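Local coordinates for protein methylocystis parvus OBBP MbnE (Methylocystis parvus OBBP, PDB 5ICQ) that probably binds methanobactin in the periplasm as the solute-binding component of a copper-chelator uptake system, at residues Q576-P587 with I597-K608. Sequence-based numbering, arbitrary orientation.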
ATOM      1  N   GLN A 576     -14.355  -2.195  -0.923  1.00 11.97           N
ATOM      2  CA  GLN A 576     -14.012  -1.672  -2.237  1.00 10.27           C
ATOM      3  C   GLN A 576     -15.261  -1.606  -3.108  1.00 12.26           C
ATOM      4  O   GLN A 576     -16.009  -2.583  -3.203  1.00 14.53           O
ATOM      5  CB  GLN A 576     -12.946  -2.551  -2.892  1.00 13.73           C
ATOM      6  CG  GLN A 576     -12.436  -1.973  -4.208  1.00 21.36           C
ATOM      7  CD  GLN A 576     -11.251  -2.739  -4.761  1.00 23.00           C
ATOM      8  OE1 GLN A 576     -10.448  -3.300  -4.007  1.00 19.91           O
ATOM      9  NE2 GLN A 576     -11.140  -2.774  -6.081  1.00 20.33           N
ATOM     10  N   TRP A 577     -15.498  -0.447  -3.721  1.00 11.73           N
ATOM     11  CA  TRP A 577     -16.678  -0.207  -4.548  1.00  9.78           C
ATOM     12  C   TRP A 577     -16.284  -0.397  -6.010  1.00 14.42           C
ATOM     13  O   TRP A 577     -15.396   0.306  -6.511  1.00 13.44           O
ATOM     14  CB  TRP A 577     -17.224   1.208  -4.317  1.00  9.27           C
ATOM     15  CG  TRP A 577     -17.426   1.531  -2.859  1.00 10.91           C
ATOM     16  CD1 TRP A 577     -17.706   0.642  -1.849  1.00 15.64           C
ATOM     17  CD2 TRP A 577     -17.342   2.822  -2.245  1.00 10.49           C
ATOM     18  NE1 TRP A 577     -17.807   1.308  -0.648  1.00 15.12           N
ATOM     19  CE2 TRP A 577     -17.575   2.644  -0.861  1.00 13.41           C
ATOM     20  CE3 TRP A 577     -17.089   4.112  -2.729  1.00 20.25           C
ATOM     21  CZ2 TRP A 577     -17.582   3.709   0.039  1.00 17.51           C
ATOM     22  CZ3 TRP A 577     -17.088   5.171  -1.830  1.00 20.70           C
ATOM     23  CH2 TRP A 577     -17.331   4.961  -0.459  1.00 18.34           C
ATOM     24  N   ILE A 578     -16.910  -1.367  -6.683  1.00  8.69           N
ATOM     25  CA  ILE A 578     -16.587  -1.646  -8.078  1.00  9.94           C
ATOM     26  C   ILE A 578     -17.863  -1.716  -8.910  1.00 13.97           C
ATOM     27  O   ILE A 578     -18.971  -1.882  -8.395  1.00 15.31           O
ATOM     28  CB  ILE A 578     -15.771  -2.950  -8.248  1.00 13.78           C
ATOM     29  CG1 ILE A 578     -16.658  -4.171  -8.018  1.00 16.35           C
ATOM     30  CG2 ILE A 578     -14.567  -2.975  -7.289  1.00 11.57           C
ATOM     31  CD1 ILE A 578     -15.973  -5.510  -8.392  1.00 16.38           C
ATOM     32  N   ALA A 579     -17.692  -1.578 -10.222  1.00  9.96           N
ATOM     33  CA  ALA A 579     -18.770  -1.812 -11.169  1.00 10.56           C
ATOM     34  C   ALA A 579     -18.171  -2.440 -12.412  1.00 12.73           C
ATOM     35  O   ALA A 579     -17.001  -2.209 -12.729  1.00 11.35           O
ATOM     36  CB  ALA A 579     -19.522  -0.525 -11.535  1.00  9.24           C
ATOM     37  N   HIS A 580     -18.973  -3.239 -13.114  1.00 12.00           N
ATOM     38  CA  HIS A 580     -18.424  -3.973 -14.243  1.00 14.61           C
ATOM     39  C   HIS A 580     -19.537  -4.427 -15.177  1.00 15.34           C
ATOM     40  O   HIS A 580     -20.691  -4.589 -14.767  1.00 14.96           O
ATOM     41  CB  HIS A 580     -17.622  -5.189 -13.766  1.00 12.67           C
ATOM     42  CG  HIS A 580     -18.423  -6.141 -12.942  1.00 15.34           C
ATOM     43  ND1 HIS A 580     -19.194  -7.139 -13.499  1.00 19.95           N
ATOM     44  CD2 HIS A 580     -18.583  -6.245 -11.600  1.00 23.06           C
ATOM     45  CE1 HIS A 580     -19.795  -7.817 -12.538  1.00 21.13           C
ATOM     46  NE2 HIS A 580     -19.444  -7.294 -11.376  1.00 22.81           N
ATOM     47  N   SER A 581     -19.171  -4.627 -16.440  1.00 12.78           N
ATOM     48  CA  SER A 581     -20.053  -5.310 -17.376  1.00 13.41           C
ATOM     49  C   SER A 581     -20.366  -6.712 -16.866  1.00 13.65           C
ATOM     50  O   SER A 581     -19.523  -7.378 -16.262  1.00 13.37           O
ATOM     51  CB  SER A 581     -19.391  -5.392 -18.757  1.00 15.81           C
ATOM     52  OG  SER A 581     -20.087  -6.301 -19.591  1.00 16.00           O
ATOM     53  N   THR A 582     -21.593  -7.177 -17.122  1.00 14.19           N
ATOM     54  CA  THR A 582     -21.918  -8.548 -16.743  1.00 16.00           C
ATOM     55  C   THR A 582     -21.402  -9.563 -17.747  1.00 18.89           C
ATOM     56  O   THR A 582     -21.544 -10.769 -17.515  1.00 20.32           O
ATOM     57  CB  THR A 582     -23.433  -8.726 -16.571  1.00 15.62           C
ATOM     58  OG1 THR A 582     -24.104  -8.236 -17.738  1.00 19.85           O
ATOM     59  CG2 THR A 582     -23.896  -7.957 -15.368  1.00 18.16           C
ATOM     60  N   ASP A 583     -20.801  -9.102 -18.842  1.00 19.12           N
ATOM     61  CA  ASP A 583     -20.174  -9.990 -19.805  1.00 20.03           C
ATOM     62  C   ASP A 583     -18.812 -10.492 -19.348  1.00 18.46           C
ATOM     63  O   ASP A 583     -18.253 -11.387 -19.991  1.00 19.36           O
ATOM     64  CB  ASP A 583     -20.035  -9.281 -21.152  1.00 25.03           C
ATOM     65  CG  ASP A 583     -21.381  -8.936 -21.762  1.00 43.23           C
ATOM     66  OD1 ASP A 583     -22.383  -9.585 -21.386  1.00 48.55           O
ATOM     67  OD2 ASP A 583     -21.438  -8.021 -22.611  1.00 52.47           O
ATOM     68  N   ILE A 584     -18.245  -9.929 -18.285  1.00 13.28           N
ATOM     69  CA  ILE A 584     -17.027 -10.486 -17.707  1.00 12.77           C
ATOM     70  C   ILE A 584     -17.345 -10.998 -16.313  1.00 12.41           C
ATOM     71  O   ILE A 584     -18.222 -10.472 -15.621  1.00 15.13           O
ATOM     72  CB  ILE A 584     -15.860  -9.473 -17.686  1.00 11.77           C
ATOM     73  CG1 ILE A 584     -16.222  -8.221 -16.883  1.00 11.78           C
ATOM     74  CG2 ILE A 584     -15.459  -9.114 -19.115  1.00 14.23           C
ATOM     75  CD1 ILE A 584     -14.995  -7.315 -16.601  1.00 15.07           C
ATOM     76  N   VAL A 585     -16.647 -12.062 -15.910  1.00 10.75           N
ATOM     77  CA  VAL A 585     -16.913 -12.732 -14.642  1.00 13.36           C
ATOM     78  C   VAL A 585     -15.593 -13.022 -13.937  1.00 16.17           C
ATOM     79  O   VAL A 585     -14.514 -12.975 -14.534  1.00 12.83           O
ATOM     80  CB  VAL A 585     -17.715 -14.038 -14.833  1.00 17.34           C
ATOM     81  CG1 VAL A 585     -19.119 -13.726 -15.333  1.00 21.31           C
ATOM     82  CG2 VAL A 585     -17.009 -14.918 -15.799  1.00 20.72           C
ATOM     83  N   ARG A 586     -15.691 -13.353 -12.659  1.00 19.12           N
ATOM     84  CA  ARG A 586     -14.531 -13.602 -11.818  1.00 19.32           C
ATOM     85  C   ARG A 586     -14.732 -14.882 -11.027  1.00 22.20           C
ATOM     86  O   ARG A 586     -15.849 -15.406 -10.966  1.00 19.02           O
ATOM     87  CB  ARG A 586     -14.307 -12.423 -10.865  1.00 18.99           C
ATOM     88  CG  ARG A 586     -15.382 -12.279  -9.823  1.00 25.45           C
ATOM     89  CD  ARG A 586     -14.923 -11.306  -8.762  1.00 22.68           C
ATOM     90  NE  ARG A 586     -15.866 -11.208  -7.660  1.00 24.53           N
ATOM     91  CZ  ARG A 586     -16.971 -10.475  -7.691  1.00 19.68           C
ATOM     92  NH1 ARG A 586     -17.285  -9.778  -8.782  1.00 19.83           N
ATOM     93  NH2 ARG A 586     -17.763 -10.448  -6.636  1.00 26.62           N
ATOM     94  N   PRO A 587     -13.669 -15.434 -10.431  1.00 16.13           N
ATOM     95  CA  PRO A 587     -13.837 -16.663  -9.646  1.00 14.82           C
ATOM     96  C   PRO A 587     -14.725 -16.430  -8.435  1.00 20.79           C
ATOM     97  O   PRO A 587     -14.876 -15.309  -7.946  1.00 18.12           O
ATOM     98  CB  PRO A 587     -12.406 -17.027  -9.222  1.00 15.03           C
ATOM     99  CG  PRO A 587     -11.526 -16.365 -10.256  1.00 16.98           C
ATOM    100  CD  PRO A 587     -12.243 -15.092 -10.623  1.00 17.02           C
ATOM    101  N   ILE A 597      -8.395  -5.095  -4.593  1.00 11.74           N
ATOM    102  CA  ILE A 597      -8.523  -6.549  -4.532  1.00 11.05           C
ATOM    103  C   ILE A 597      -8.115  -7.193  -5.856  1.00 16.03           C
ATOM    104  O   ILE A 597      -7.516  -8.276  -5.873  1.00 12.08           O
ATOM    105  CB  ILE A 597      -9.952  -6.935  -4.123  1.00 14.27           C
ATOM    106  CG1 ILE A 597     -10.216  -6.493  -2.676  1.00 15.95           C
ATOM    107  CG2 ILE A 597     -10.154  -8.444  -4.255  1.00 15.14           C
ATOM    108  CD1 ILE A 597     -11.677  -6.621  -2.239  1.00 17.45           C
ATOM    109  N   PHE A 598      -8.414  -6.546  -6.981  1.00 12.60           N
ATOM    110  CA  PHE A 598      -8.013  -7.056  -8.285  1.00 13.49           C
ATOM    111  C   PHE A 598      -7.000  -6.122  -8.942  1.00 16.95           C
ATOM    112  O   PHE A 598      -7.051  -4.904  -8.766  1.00 26.93           O
ATOM    113  CB  PHE A 598      -9.231  -7.232  -9.195  1.00 16.27           C
ATOM    114  CG  PHE A 598     -10.317  -8.059  -8.575  1.00 14.39           C
ATOM    115  CD1 PHE A 598     -10.111  -9.405  -8.316  1.00 15.51           C
ATOM    116  CD2 PHE A 598     -11.526  -7.485  -8.231  1.00 17.29           C
ATOM    117  CE1 PHE A 598     -11.102 -10.177  -7.724  1.00 13.29           C
ATOM    118  CE2 PHE A 598     -12.528  -8.244  -7.638  1.00 17.40           C
ATOM    119  CZ  PHE A 598     -12.318  -9.587  -7.387  1.00 15.21           C
ATOM    120  N   GLY A 599      -6.087  -6.704  -9.714  1.00 18.80           N
ATOM    121  CA  GLY A 599      -5.114  -5.929 -10.452  1.00 22.75           C
ATOM    122  C   GLY A 599      -5.786  -5.076 -11.506  1.00 17.58           C
ATOM    123  O   GLY A 599      -6.961  -5.273 -11.830  1.00 18.92           O
ATOM    124  N   PRO A 600      -5.053  -4.119 -12.082  1.00 24.58           N
ATOM    125  CA  PRO A 600      -5.678  -3.223 -13.070  1.00 21.99           C
ATOM    126  C   PRO A 600      -6.161  -3.938 -14.320  1.00 18.21           C
ATOM    127  O   PRO A 600      -7.088  -3.443 -14.977  1.00 19.54           O
ATOM    128  CB  PRO A 600      -4.560  -2.217 -13.392  1.00 23.70           C
ATOM    129  CG  PRO A 600      -3.290  -2.958 -13.065  1.00 26.59           C
ATOM    130  CD  PRO A 600      -3.624  -3.819 -11.878  1.00 27.45           C
ATOM    131  N   THR A 601      -5.591  -5.095 -14.669  1.00 11.20           N
ATOM    132  CA  THR A 601      -6.031  -5.818 -15.856  1.00 10.10           C
ATOM    133  C   THR A 601      -6.796  -7.094 -15.523  1.00 10.59           C
ATOM    134  O   THR A 601      -6.997  -7.932 -16.415  1.00 12.23           O
ATOM    135  CB  THR A 601      -4.837  -6.147 -16.754  1.00 16.12           C
ATOM    136  OG1 THR A 601      -3.947  -7.022 -16.057  1.00 14.09           O
ATOM    137  CG2 THR A 601      -4.091  -4.866 -17.144  1.00 17.51           C
ATOM    138  N   LEU A 602      -7.231  -7.263 -14.274  1.00 12.03           N
ATOM    139  CA  LEU A 602      -8.181  -8.320 -13.900  1.00 10.56           C
ATOM    140  C   LEU A 602      -7.679  -9.704 -14.321  1.00 10.05           C
ATOM    141  O   LEU A 602      -8.364 -10.460 -15.019  1.00 11.39           O
ATOM    142  CB  LEU A 602      -9.560  -8.035 -14.509  1.00  8.43           C
ATOM    143  CG  LEU A 602     -10.148  -6.652 -14.199  1.00  9.56           C
ATOM    144  CD1 LEU A 602     -11.559  -6.508 -14.806  1.00 11.85           C
ATOM    145  CD2 LEU A 602     -10.181  -6.392 -12.706  1.00 10.08           C
ATOM    146  N   GLU A 603      -6.464 -10.042 -13.863  1.00  9.15           N
ATOM    147  CA  GLU A 603      -5.837 -11.284 -14.321  1.00 13.42           C
ATOM    148  C   GLU A 603      -6.670 -12.527 -14.015  1.00 10.76           C
ATOM    149  O   GLU A 603      -6.544 -13.533 -14.726  1.00 10.98           O
ATOM    150  CB  GLU A 603      -4.443 -11.445 -13.712  1.00 18.38           C
ATOM    151  CG  GLU A 603      -4.383 -11.280 -12.225  1.00 24.60           C
ATOM    152  CD  GLU A 603      -3.854  -9.908 -11.832  1.00 42.55           C
ATOM    153  OE1 GLU A 603      -4.286  -8.895 -12.438  1.00 32.49           O
ATOM    154  OE2 GLU A 603      -2.987  -9.850 -10.930  1.00 49.62           O
ATOM    155  N   SER A 604      -7.500 -12.509 -12.966  1.00  9.03           N
ATOM    156  CA  SER A 604      -8.305 -13.697 -12.667  1.00 10.67           C
ATOM    157  C   SER A 604      -9.674 -13.708 -13.350  1.00 12.65           C
ATOM    158  O   SER A 604     -10.368 -14.731 -13.294  1.00 12.62           O
ATOM    159  CB  SER A 604      -8.502 -13.851 -11.149  1.00 13.41           C
ATOM    160  OG  SER A 604      -9.307 -12.804 -10.628  1.00 12.09           O
ATOM    161  N   TRP A 605     -10.078 -12.625 -14.000  1.00  8.19           N
ATOM    162  CA  TRP A 605     -11.397 -12.571 -14.615  1.00  8.05           C
ATOM    163  C   TRP A 605     -11.369 -13.180 -16.014  1.00  7.29           C
ATOM    164  O   TRP A 605     -10.312 -13.522 -16.555  1.00 10.54           O
ATOM    165  CB  TRP A 605     -11.903 -11.130 -14.695  1.00  5.35           C
ATOM    166  CG  TRP A 605     -12.190 -10.450 -13.386  1.00  9.75           C
ATOM    167  CD1 TRP A 605     -11.360 -10.353 -12.304  1.00 11.71           C
ATOM    168  CD2 TRP A 605     -13.364  -9.685 -13.059  1.00  7.93           C
ATOM    169  NE1 TRP A 605     -11.960  -9.605 -11.312  1.00 11.04           N
ATOM    170  CE2 TRP A 605     -13.189  -9.187 -11.750  1.00 12.73           C
ATOM    171  CE3 TRP A 605     -14.558  -9.406 -13.735  1.00 11.07           C
ATOM    172  CZ2 TRP A 605     -14.159  -8.403 -11.107  1.00 13.72           C
ATOM    173  CZ3 TRP A 605     -15.528  -8.636 -13.089  1.00 18.58           C
ATOM    174  CH2 TRP A 605     -15.317  -8.140 -11.795  1.00 17.54           C
ATOM    175  N   TRP A 606     -12.552 -13.315 -16.610  1.00  9.34           N
ATOM    176  CA  TRP A 606     -12.630 -13.854 -17.967  1.00  7.03           C
ATOM    177  C   TRP A 606     -13.948 -13.448 -18.613  1.00 11.44           C
ATOM    178  O   TRP A 606     -14.867 -12.966 -17.951  1.00 14.91           O
ATOM    179  CB  TRP A 606     -12.460 -15.378 -17.978  1.00 11.56           C
ATOM    180  CG  TRP A 606     -13.580 -16.207 -17.342  1.00 10.60           C
ATOM    181  CD1 TRP A 606     -14.668 -16.749 -17.980  1.00 15.74           C
ATOM    182  CD2 TRP A 606     -13.671 -16.624 -15.971  1.00 10.10           C
ATOM    183  NE1 TRP A 606     -15.438 -17.459 -17.082  1.00 18.00           N
ATOM    184  CE2 TRP A 606     -14.848 -17.395 -15.844  1.00 13.96           C
ATOM    185  CE3 TRP A 606     -12.878 -16.405 -14.831  1.00 11.40           C
ATOM    186  CZ2 TRP A 606     -15.247 -17.957 -14.633  1.00 19.46           C
ATOM    187  CZ3 TRP A 606     -13.276 -16.970 -13.628  1.00 15.59           C
ATOM    188  CH2 TRP A 606     -14.453 -17.733 -13.537  1.00 21.89           C
ATOM    189  N   ARG A 607     -14.017 -13.643 -19.930  1.00 10.40           N
ATOM    190  CA  ARG A 607     -15.214 -13.313 -20.698  1.00 14.38           C
ATOM    191  C   ARG A 607     -16.230 -14.446 -20.596  1.00 16.73           C
ATOM    192  O   ARG A 607     -15.901 -15.613 -20.829  1.00 17.23           O
ATOM    193  CB  ARG A 607     -14.849 -13.061 -22.160  1.00 20.56           C
ATOM    194  CG  ARG A 607     -16.036 -12.697 -23.048  1.00 35.35           C
ATOM    195  CD  ARG A 607     -15.671 -12.739 -24.532  1.00 35.49           C
ATOM    196  NE  ARG A 607     -15.260 -14.073 -24.962  1.00 34.72           N
ATOM    197  CZ  ARG A 607     -14.823 -14.366 -26.185  1.00 34.55           C
ATOM    198  NH1 ARG A 607     -14.742 -13.420 -27.109  1.00 36.35           N
ATOM    199  NH2 ARG A 607     -14.471 -15.611 -26.481  1.00 38.27           N
ATOM    200  N   LYS A 608     -17.461 -14.106 -20.251  1.00 16.41           N
ATOM    201  CA  LYS A 608     -18.489 -15.128 -20.088  1.00 25.98           C
ATOM    202  C   LYS A 608     -18.865 -15.717 -21.445  1.00 30.44           C
ATOM    203  O   LYS A 608     -18.922 -15.008 -22.453  1.00 35.40           O
ATOM    204  CB  LYS A 608     -19.717 -14.522 -19.411  1.00 29.93           C
ATOM    205  CG  LYS A 608     -20.721 -15.534 -18.914  1.00 36.15           C
ATOM    206  CD  LYS A 608     -21.614 -14.924 -17.852  1.00 36.79           C
ATOM    207  CE  LYS A 608     -22.363 -13.722 -18.389  1.00 42.02           C
ATOM    208  NZ  LYS A 608     -23.220 -13.105 -17.334  1.00 51.39           N
TER
HETATM  209  O   HOH W   1      -9.595  -4.018  -8.075  1.00 23.23           O
HETATM  210  O   HOH W   2     -19.255 -12.526 -22.797  1.00 46.40           O
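Asp583 O is gripped twice: Lys608 N donates to it at 2.8 Å along a nearly straight path (N-H...O 173°), and a water donates to it more distantly, at 3.2 Å. The same lysine's side chain, bent at its third torsion (chi3 59°), brings NZ to 2.9 Å from Thr582 O, the carbonyl one residue earlier, so consecutive carbonyls of the turn are held by a single residue. From there two strands run antiparallel. Val585 and Trp606 form the hydrogen-bonded pair, Val585 N to Trp606 O and Trp606 N to Val585 O both measuring 2.9 Å, and Ile584 faces Arg607 in the neighbouring non-hydrogen-bonded pair. Val585 CG2 sits over one face of the Trp606 indole, 3.4 Å from the centroid of its five-membered ring, while Pro587 CG meets the edge. This two-stranded sheet ties the C-terminal tail of the family 5 solute-binding fold to the end of strand 576-581, the central strand of a three-stranded antiparallel sheet. Trp605 packs in the angle of this joint, touching Ile584, Arg586, His580 and Ile578. Arg586 CB lies over the centre of its indole, Leu602 CD1 stands over the opposite face, toward the rim, and Ile584 CD1 reaches CE3 at 3.6 Å. The six-membered ring turns its edge to the face of His580 in a T-shaped pair, planes at 77°. Cutting Trp605 back to an alanine would probably open a gap under Arg586 CB and leave the His580 face without its aromatic partner. Extended from CG to NE, Arg586 carries CD to 3.4 Å from Phe598 CZ and its guanidinium to a salt bridge with Glu311, which also accepts from His580 NE2. At the far end, Gln576 OE1 takes Ile597 N on a lone pair at 2.8 Å, while NE2 reaches Phe598 O through a water.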